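Local coordinates for protein cytochrome P450 (Rhodococcus erythropolis, PDB 3WEC) that hydroxylates the quinoline nitrogen of aurachin alkaloids as a heme-dependent cytochrome P450 monooxygenase, a step essential for their antibiotic activity, at residues K66-N70 against S71-D75; A316-T319 against K320-V324. All coordinates share one frame; numbering follows the deposited sequence.

Contact 1: residues K66-N70 against S71-D75; sequences KDFAN and STFFD. With AUI (3-[(2E,6E,9R)-9-hydroxy-3,7,11-trimethyldodeca-2,6,10-trien-1-yl]-2-methylquinolin-4(1H)-one), chain C.
The Phe68 ring has the bound aurachin intermediate on one face and Phe73 at its edge. Hydroxyl O28 of the ligand sits over that face, displaced toward the rim and 3.3 Å from Phe68 CE1, while the ligand methyl C25 lies by Phe68 CD2 and CE2. Phe73 sends CD2 to within 4.1 Å of Phe68 CE1, close to the plane of the Phe68 ring. Phe74 carries the same Phe73 CD2 above one of its own faces, again toward the rim, and its side chain crosses that of Phe68 at about a right angle, with Phe74 CE2 4.0 Å from Phe68 CB. The three phenylalanines thus form one cluster, each touching the other two, and of the three it is Phe68 that meets the ligand.

Ser71 closes the turn that starts at Phe68 O. Its hydroxyl donates to Phe68 O (OG to O 2.8 Å), 25° out of the carbonyl plane, and Ser71 N reaches the same oxygen from the same face but well above the plane. With chi1 at 79°, OG lies between its own backbone N and carbonyl carbon, where it also accepts from Phe73 N at 3.2 Å, a capping bond at the start of the helix. Farther out, Asn70 ND2 donates to the syn lone pair of Asp67 OD1. Lys66 bends at chi3 and gives NZ to the quinolone oxygen O13 of the ligand at 2.9 Å; the same NZ bonds a heme propionate oxygen, so one amine bridges substrate and cofactor.

This loop joins strand 64-65 to helix 73-81. Strand 303-307 backs it through Ile306, which touches Phe68 and Ser71, while Phe73 leans on Ala323 and Met325 of strand 323-326.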
ATOM      1  N   LYS A  66      10.769  12.689   1.673  1.00 61.51           N
ATOM      2  CA  LYS A  66       9.707  12.002   2.429  1.00 60.25           C
ATOM      3  C   LYS A  66       9.859  12.155   3.937  1.00 61.73           C
ATOM      4  O   LYS A  66       9.202  11.453   4.701  1.00 62.36           O
ATOM      5  CB  LYS A  66       9.661  10.513   2.071  1.00 57.55           C
ATOM      6  CG  LYS A  66       9.165  10.202   0.671  1.00 55.85           C
ATOM      7  CD  LYS A  66       8.830   8.718   0.486  1.00 54.70           C
ATOM      8  CE  LYS A  66       7.427   8.380   0.940  1.00 53.63           C
ATOM      9  NZ  LYS A  66       6.964   7.081   0.391  1.00 53.56           N
ATOM     10  N   ASP A  67      10.745  13.046   4.359  1.00 63.96           N
ATOM     11  CA  ASP A  67      10.895  13.407   5.773  1.00 65.53           C
ATOM     12  C   ASP A  67       9.617  14.049   6.334  1.00 65.16           C
ATOM     13  O   ASP A  67       9.616  15.207   6.742  1.00 66.50           O
ATOM     14  CB  ASP A  67      12.066  14.366   5.941  1.00 67.85           C
ATOM     15  CG  ASP A  67      12.524  14.477   7.378  1.00 70.70           C
ATOM     16  OD1 ASP A  67      11.772  14.076   8.288  1.00 70.35           O
ATOM     17  OD2 ASP A  67      13.652  14.955   7.598  1.00 73.49           O
ATOM     18  N   PHE A  68       8.534  13.280   6.380  1.00 63.83           N
ATOM     19  CA  PHE A  68       7.224  13.834   6.736  1.00 63.42           C
ATOM     20  C   PHE A  68       7.032  14.335   8.184  1.00 64.45           C
ATOM     21  O   PHE A  68       6.283  15.275   8.411  1.00 64.69           O
ATOM     22  CB  PHE A  68       6.120  12.864   6.316  1.00 62.38           C
ATOM     23  CG  PHE A  68       5.571  13.142   4.942  1.00 62.48           C
ATOM     24  CD1 PHE A  68       4.473  13.999   4.775  1.00 62.88           C
ATOM     25  CD2 PHE A  68       6.155  12.575   3.819  1.00 62.42           C
ATOM     26  CE1 PHE A  68       3.959  14.268   3.513  1.00 63.67           C
ATOM     27  CE2 PHE A  68       5.651  12.843   2.553  1.00 62.99           C
ATOM     28  CZ  PHE A  68       4.555  13.686   2.398  1.00 63.13           C
ATOM     29  N   ALA A  69       7.722  13.731   9.152  1.00 65.57           N
ATOM     30  CA  ALA A  69       7.543  14.100  10.562  1.00 66.76           C
ATOM     31  C   ALA A  69       8.151  15.463  10.874  1.00 69.56           C
ATOM     32  O   ALA A  69       7.669  16.189  11.752  1.00 71.15           O
ATOM     33  CB  ALA A  69       8.121  13.031  11.466  1.00 67.69           C
ATOM     34  N   ASN A  70       9.199  15.823  10.142  1.00 70.20           N
ATOM     35  CA  ASN A  70       9.816  17.132  10.322  1.00 73.42           C
ATOM     36  C   ASN A  70       9.281  18.203   9.371  1.00 73.19           C
ATOM     37  O   ASN A  70       9.841  19.290   9.294  1.00 76.21           O
ATOM     38  CB  ASN A  70      11.337  17.017  10.249  1.00 75.27           C
ATOM     39  CG  ASN A  70      11.895  16.124  11.341  1.00 76.77           C
ATOM     40  OD1 ASN A  70      11.797  16.439  12.533  1.00 79.10           O
ATOM     41  ND2 ASN A  70      12.473  14.997  10.944  1.00 75.73           N
ATOM     42  N   SER A  71       8.188  17.890   8.669  1.00 70.63           N
ATOM     43  CA  SER A  71       7.501  18.855   7.793  1.00 70.63           C
ATOM     44  C   SER A  71       6.394  19.590   8.548  1.00 71.39           C
ATOM     45  O   SER A  71       5.985  19.152   9.615  1.00 70.92           O
ATOM     46  CB  SER A  71       6.927  18.160   6.558  1.00 67.69           C
ATOM     47  OG  SER A  71       5.714  17.488   6.865  1.00 66.41           O
ATOM     48  N   THR A  72       5.933  20.718   8.005  1.00 73.11           N
ATOM     49  CA  THR A  72       4.795  21.439   8.572  1.00 74.30           C
ATOM     50  C   THR A  72       3.461  20.812   8.158  1.00 71.94           C
ATOM     51  O   THR A  72       2.404  21.254   8.618  1.00 72.90           O
ATOM     52  CB  THR A  72       4.756  22.915   8.123  1.00 77.89           C
ATOM     53  OG1 THR A  72       4.927  22.980   6.702  1.00 77.83           O
ATOM     54  CG2 THR A  72       5.826  23.761   8.830  1.00 81.29           C
ATOM     55  N   PHE A  73       3.495  19.789   7.304  1.00 69.27           N
ATOM     56  CA  PHE A  73       2.260  19.278   6.712  1.00 67.63           C
ATOM     57  C   PHE A  73       1.172  18.856   7.703  1.00 66.42           C
ATOM     58  O   PHE A  73      -0.015  19.147   7.485  1.00 66.14           O
ATOM     59  CB  PHE A  73       2.525  18.144   5.721  1.00 66.14           C
ATOM     60  CG  PHE A  73       1.271  17.505   5.214  1.00 65.45           C
ATOM     61  CD1 PHE A  73       0.354  18.244   4.478  1.00 67.29           C
ATOM     62  CD2 PHE A  73       0.988  16.183   5.507  1.00 63.61           C
ATOM     63  CE1 PHE A  73      -0.818  17.670   4.033  1.00 66.94           C
ATOM     64  CE2 PHE A  73      -0.178  15.602   5.060  1.00 64.06           C
ATOM     65  CZ  PHE A  73      -1.082  16.348   4.324  1.00 65.50           C
ATOM     66  N   PHE A  74       1.568  18.165   8.769  1.00 65.31           N
ATOM     67  CA  PHE A  74       0.604  17.664   9.751  1.00 64.61           C
ATOM     68  C   PHE A  74       0.109  18.778  10.636  1.00 67.16           C
ATOM     69  O   PHE A  74      -1.076  18.827  10.984  1.00 67.24           O
ATOM     70  CB  PHE A  74       1.200  16.550  10.597  1.00 63.30           C
ATOM     71  CG  PHE A  74       1.638  15.363   9.793  1.00 61.41           C
ATOM     72  CD1 PHE A  74       0.712  14.618   9.083  1.00 59.90           C
ATOM     73  CD2 PHE A  74       2.976  15.000   9.737  1.00 61.65           C
ATOM     74  CE1 PHE A  74       1.106  13.530   8.322  1.00 58.86           C
ATOM     75  CE2 PHE A  74       3.380  13.904   8.990  1.00 60.18           C
ATOM     76  CZ  PHE A  74       2.449  13.172   8.281  1.00 58.87           C
ATOM     77  N   ASP A  75       1.015  19.677  10.992  1.00 69.37           N
ATOM     78  CA  ASP A  75       0.612  20.875  11.683  1.00 72.12           C
ATOM     79  C   ASP A  75      -0.488  21.519  10.855  1.00 72.60           C
ATOM     80  O   ASP A  75      -1.553  21.819  11.384  1.00 72.96           O
ATOM     81  CB  ASP A  75       1.800  21.830  11.910  1.00 75.47           C
ATOM     82  CG  ASP A  75       2.837  21.276  12.892  1.00 75.86           C
ATOM     83  OD1 ASP A  75       2.597  20.211  13.499  1.00 74.99           O
ATOM     84  OD2 ASP A  75       3.904  21.893  13.051  1.00 78.48           O
TER
HETATM   85  O13 AUI C 502       4.456   6.435   1.599  1.00 35.43           O
HETATM   86  C1  AUI C 502       4.068   5.246   1.529  1.00 35.28           C
HETATM   87  C4  AUI C 502       4.760   4.225   2.338  1.00 34.20           C
HETATM   88  C5  AUI C 502       5.810   4.577   3.181  1.00 32.99           C
HETATM   89  C6  AUI C 502       6.441   3.602   3.953  1.00 34.19           C
HETATM   90  C7  AUI C 502       5.962   2.287   3.857  1.00 35.55           C
HETATM   91  C8  AUI C 502       4.907   1.891   3.033  1.00 31.29           C
HETATM   92  C9  AUI C 502       4.252   2.826   2.247  1.00 35.25           C
HETATM   93  N10 AUI C 502       3.189   2.479   1.457  1.00 32.21           N
HETATM   94  C3  AUI C 502       2.519   3.354   0.678  1.00 36.76           C
HETATM   95  C11 AUI C 502       1.352   2.901  -0.185  1.00 31.93           C
HETATM   96  C2  AUI C 502       2.924   4.800   0.668  1.00 38.74           C
HETATM   97  C12 AUI C 502       2.168   5.789  -0.178  1.00 35.85           C
HETATM   98  C14 AUI C 502       0.752   5.937   0.391  1.00 42.56           C
HETATM   99  C15 AUI C 502       0.227   6.216   1.613  1.00 42.98           C
HETATM  100  C26 AUI C 502       1.001   6.460   2.895  1.00 48.29           C
HETATM  101  C16 AUI C 502      -1.281   6.234   1.642  1.00 43.44           C
HETATM  102  C17 AUI C 502      -1.962   7.551   2.006  1.00 50.86           C
HETATM  103  C18 AUI C 502      -1.046   8.539   2.673  1.00 49.58           C
HETATM  104  C19 AUI C 502      -1.292   9.856   2.855  1.00 52.69           C
HETATM  105  C27 AUI C 502      -2.568  10.558   2.463  1.00 51.74           C
HETATM  106  C20 AUI C 502      -0.231  10.661   3.563  1.00 49.21           C
HETATM  107  C21 AUI C 502       0.891  11.207   2.672  1.00 47.32           C
HETATM  108  O28 AUI C 502       1.886  11.700   3.560  1.00 43.45           O
HETATM  109  C22 AUI C 502       1.608  10.206   1.790  1.00 45.17           C
HETATM  110  C23 AUI C 502       2.826   9.633   1.999  1.00 47.49           C
HETATM  111  C24 AUI C 502       3.313   8.706   0.939  1.00 43.02           C
HETATM  112  C25 AUI C 502       3.759   9.805   3.188  1.00 49.35           C

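Contact 2: residues A316-T319 against K320-V324; sequences ANIT and KGDAV
Asp322 folds its side chain back over the turn it closes, toward Thr319 and Ile318. Its CB lies 3.8 Å from Ile318 CG2 and also packs against Thr319 O. With CG anti to its own carbonyl carbon (chi1 -82°), the carboxylate swings across the Thr319 backbone: CG is 3.2 Å from Thr319 O, and OD1 comes nearest Thr319 O and then Thr319 CB (3.7 Å). OD2, on the other branch, lies by Thr319 N without bonding to it and takes its hydrogen bond from Trp47 NE1 of strand 47-49.

The backbone beneath is a type II beta turn running from Thr319 to Asp322. Asp322 N donates to Thr319 O at 2.8 Å, nearly along the C=O axis as seen from the acceptor, although the angle at the hydrogen is a bent 142°. Gly321 occupies the third position with phi 90°, where a CB would press on the carbonyl oxygen of Lys320. Across the turn, Ile318 CG2, from the residue just before it, comes within 4.4 Å of Val324 CG2, a loose apolar touch; both side chains meet Trp47 as well.

Thr319 O and Asp322 OD1 are two acceptors only 3.1 Å apart, a proximity that should cost some electrostatic energy. The turn bond to Thr319 O and the indole bond to OD2 probably help offset it. The turn is thus closed by a backbone bond, with the Ile318-Val324 touch beside it, and the Trp47 bond ties it to strand 47-49 of the five-stranded sheet.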
ATOM      1  N   ALA A 316       4.015  25.363 -12.458  1.00110.04           N
ATOM      2  CA  ALA A 316       3.597  25.449 -11.061  1.00106.66           C
ATOM      3  C   ALA A 316       4.812  25.746 -10.174  1.00106.20           C
ATOM      4  O   ALA A 316       5.933  25.235 -10.409  1.00104.32           O
ATOM      5  CB  ALA A 316       2.913  24.161 -10.629  1.00101.13           C
ATOM      6  N   ASN A 317       4.573  26.578  -9.153  1.00108.01           N
ATOM      7  CA  ASN A 317       5.656  27.170  -8.368  1.00109.52           C
ATOM      8  C   ASN A 317       5.669  26.732  -6.904  1.00104.78           C
ATOM      9  O   ASN A 317       4.998  27.328  -6.053  1.00106.99           O
ATOM     10  CB  ASN A 317       5.607  28.701  -8.471  1.00116.49           C
ATOM     11  CG  ASN A 317       5.890  29.207  -9.881  1.00121.50           C
ATOM     12  OD1 ASN A 317       6.900  28.841 -10.494  1.00121.35           O
ATOM     13  ND2 ASN A 317       5.002  30.073 -10.397  1.00125.72           N
ATOM     14  N   ILE A 318       6.474  25.710  -6.617  1.00 99.11           N
ATOM     15  CA  ILE A 318       6.447  25.031  -5.314  1.00 93.79           C
ATOM     16  C   ILE A 318       7.577  25.479  -4.389  1.00 94.27           C
ATOM     17  O   ILE A 318       8.729  25.612  -4.801  1.00 95.25           O
ATOM     18  CB  ILE A 318       6.383  23.502  -5.490  1.00 87.25           C
ATOM     19  CG1 ILE A 318       4.981  23.093  -5.951  1.00 86.09           C
ATOM     20  CG2 ILE A 318       6.676  22.768  -4.189  1.00 84.17           C
ATOM     21  CD1 ILE A 318       4.856  22.851  -7.441  1.00 86.46           C
ATOM     22  N   THR A 319       7.206  25.730  -3.138  1.00 93.69           N
ATOM     23  CA  THR A 319       8.042  26.435  -2.177  1.00 96.49           C
ATOM     24  C   THR A 319       8.623  25.439  -1.179  1.00 91.96           C
ATOM     25  O   THR A 319       7.897  24.595  -0.670  1.00 87.57           O
ATOM     26  CB  THR A 319       7.204  27.488  -1.418  1.00100.50           C
ATOM     27  OG1 THR A 319       6.643  28.432  -2.350  1.00104.95           O
ATOM     28  CG2 THR A 319       8.038  28.218  -0.377  1.00103.96           C
ATOM     29  N   LYS A 320       9.921  25.558  -0.897  1.00 92.91           N
ATOM     30  CA  LYS A 320      10.623  24.691   0.055  1.00 88.85           C
ATOM     31  C   LYS A 320       9.741  24.295   1.244  1.00 85.65           C
ATOM     32  O   LYS A 320       9.234  25.155   1.972  1.00 88.55           O
ATOM     33  CB  LYS A 320      11.887  25.387   0.569  1.00 93.85           C
ATOM     34  CG  LYS A 320      13.114  24.490   0.612  1.00 92.20           C
ATOM     35  CD  LYS A 320      14.002  24.782   1.813  1.00 94.95           C
ATOM     36  CE  LYS A 320      13.697  23.775   2.923  1.00 91.18           C
ATOM     37  NZ  LYS A 320      14.641  23.920   4.071  1.00 93.82           N
ATOM     38  N   GLY A 321       9.537  22.990   1.431  1.00 78.98           N
ATOM     39  CA  GLY A 321       8.721  22.541   2.543  1.00 76.56           C
ATOM     40  C   GLY A 321       7.234  22.397   2.234  1.00 75.51           C
ATOM     41  O   GLY A 321       6.441  22.058   3.127  1.00 74.61           O
ATOM     42  N   ASP A 322       6.835  22.641   0.986  1.00 75.77           N
ATOM     43  CA  ASP A 322       5.454  22.367   0.593  1.00 74.33           C
ATOM     44  C   ASP A 322       5.280  20.858   0.457  1.00 68.81           C
ATOM     45  O   ASP A 322       6.187  20.151  -0.011  1.00 66.16           O
ATOM     46  CB  ASP A 322       5.096  23.031  -0.736  1.00 76.87           C
ATOM     47  CG  ASP A 322       4.713  24.522  -0.594  1.00 83.06           C
ATOM     48  OD1 ASP A 322       5.041  25.179   0.428  1.00 85.45           O
ATOM     49  OD2 ASP A 322       4.088  25.039  -1.548  1.00 85.01           O
ATOM     50  N   ALA A 323       4.109  20.383   0.876  1.00 67.27           N
ATOM     51  CA  ALA A 323       3.683  18.998   0.675  1.00 63.06           C
ATOM     52  C   ALA A 323       3.060  18.848  -0.712  1.00 63.11           C
ATOM     53  O   ALA A 323       2.341  19.737  -1.186  1.00 67.32           O
ATOM     54  CB  ALA A 323       2.685  18.605   1.743  1.00 61.26           C
ATOM     55  N   VAL A 324       3.366  17.737  -1.365  1.00 59.88           N
ATOM     56  CA  VAL A 324       2.892  17.441  -2.706  1.00 59.90           C
ATOM     57  C   VAL A 324       2.288  16.045  -2.673  1.00 57.17           C
ATOM     58  O   VAL A 324       2.933  15.071  -2.260  1.00 54.86           O
ATOM     59  CB  VAL A 324       4.041  17.482  -3.740  1.00 60.56           C
ATOM     60  CG1 VAL A 324       3.577  16.980  -5.103  1.00 59.69           C
ATOM     61  CG2 VAL A 324       4.609  18.887  -3.849  1.00 64.32           C
TER

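Contact 1 closes long before contact 2 opens along the chain, yet their centres are only 13 Å apart, on the same side of the molecule's centre. The two meet directly: Phe73 CD1 packs on Ala323 CB at 3.6 Å. Both belong to the surroundings of the mixed five-stranded sheet. The loop of contact 1 leaves one of its edge strands, 64-65, whereas contact 2 links the small sheet 311-312/317-318 to strand 323-326; strand 303-307, which carries the heme-binding Arg305, runs between 64-65 and 323-326. Contact 1 reaches substrate and heme itself; residues 316-324 lie farther out, the Val324 side chain about 9 Å from the ligand, so they probably act as a second layer behind the pocket.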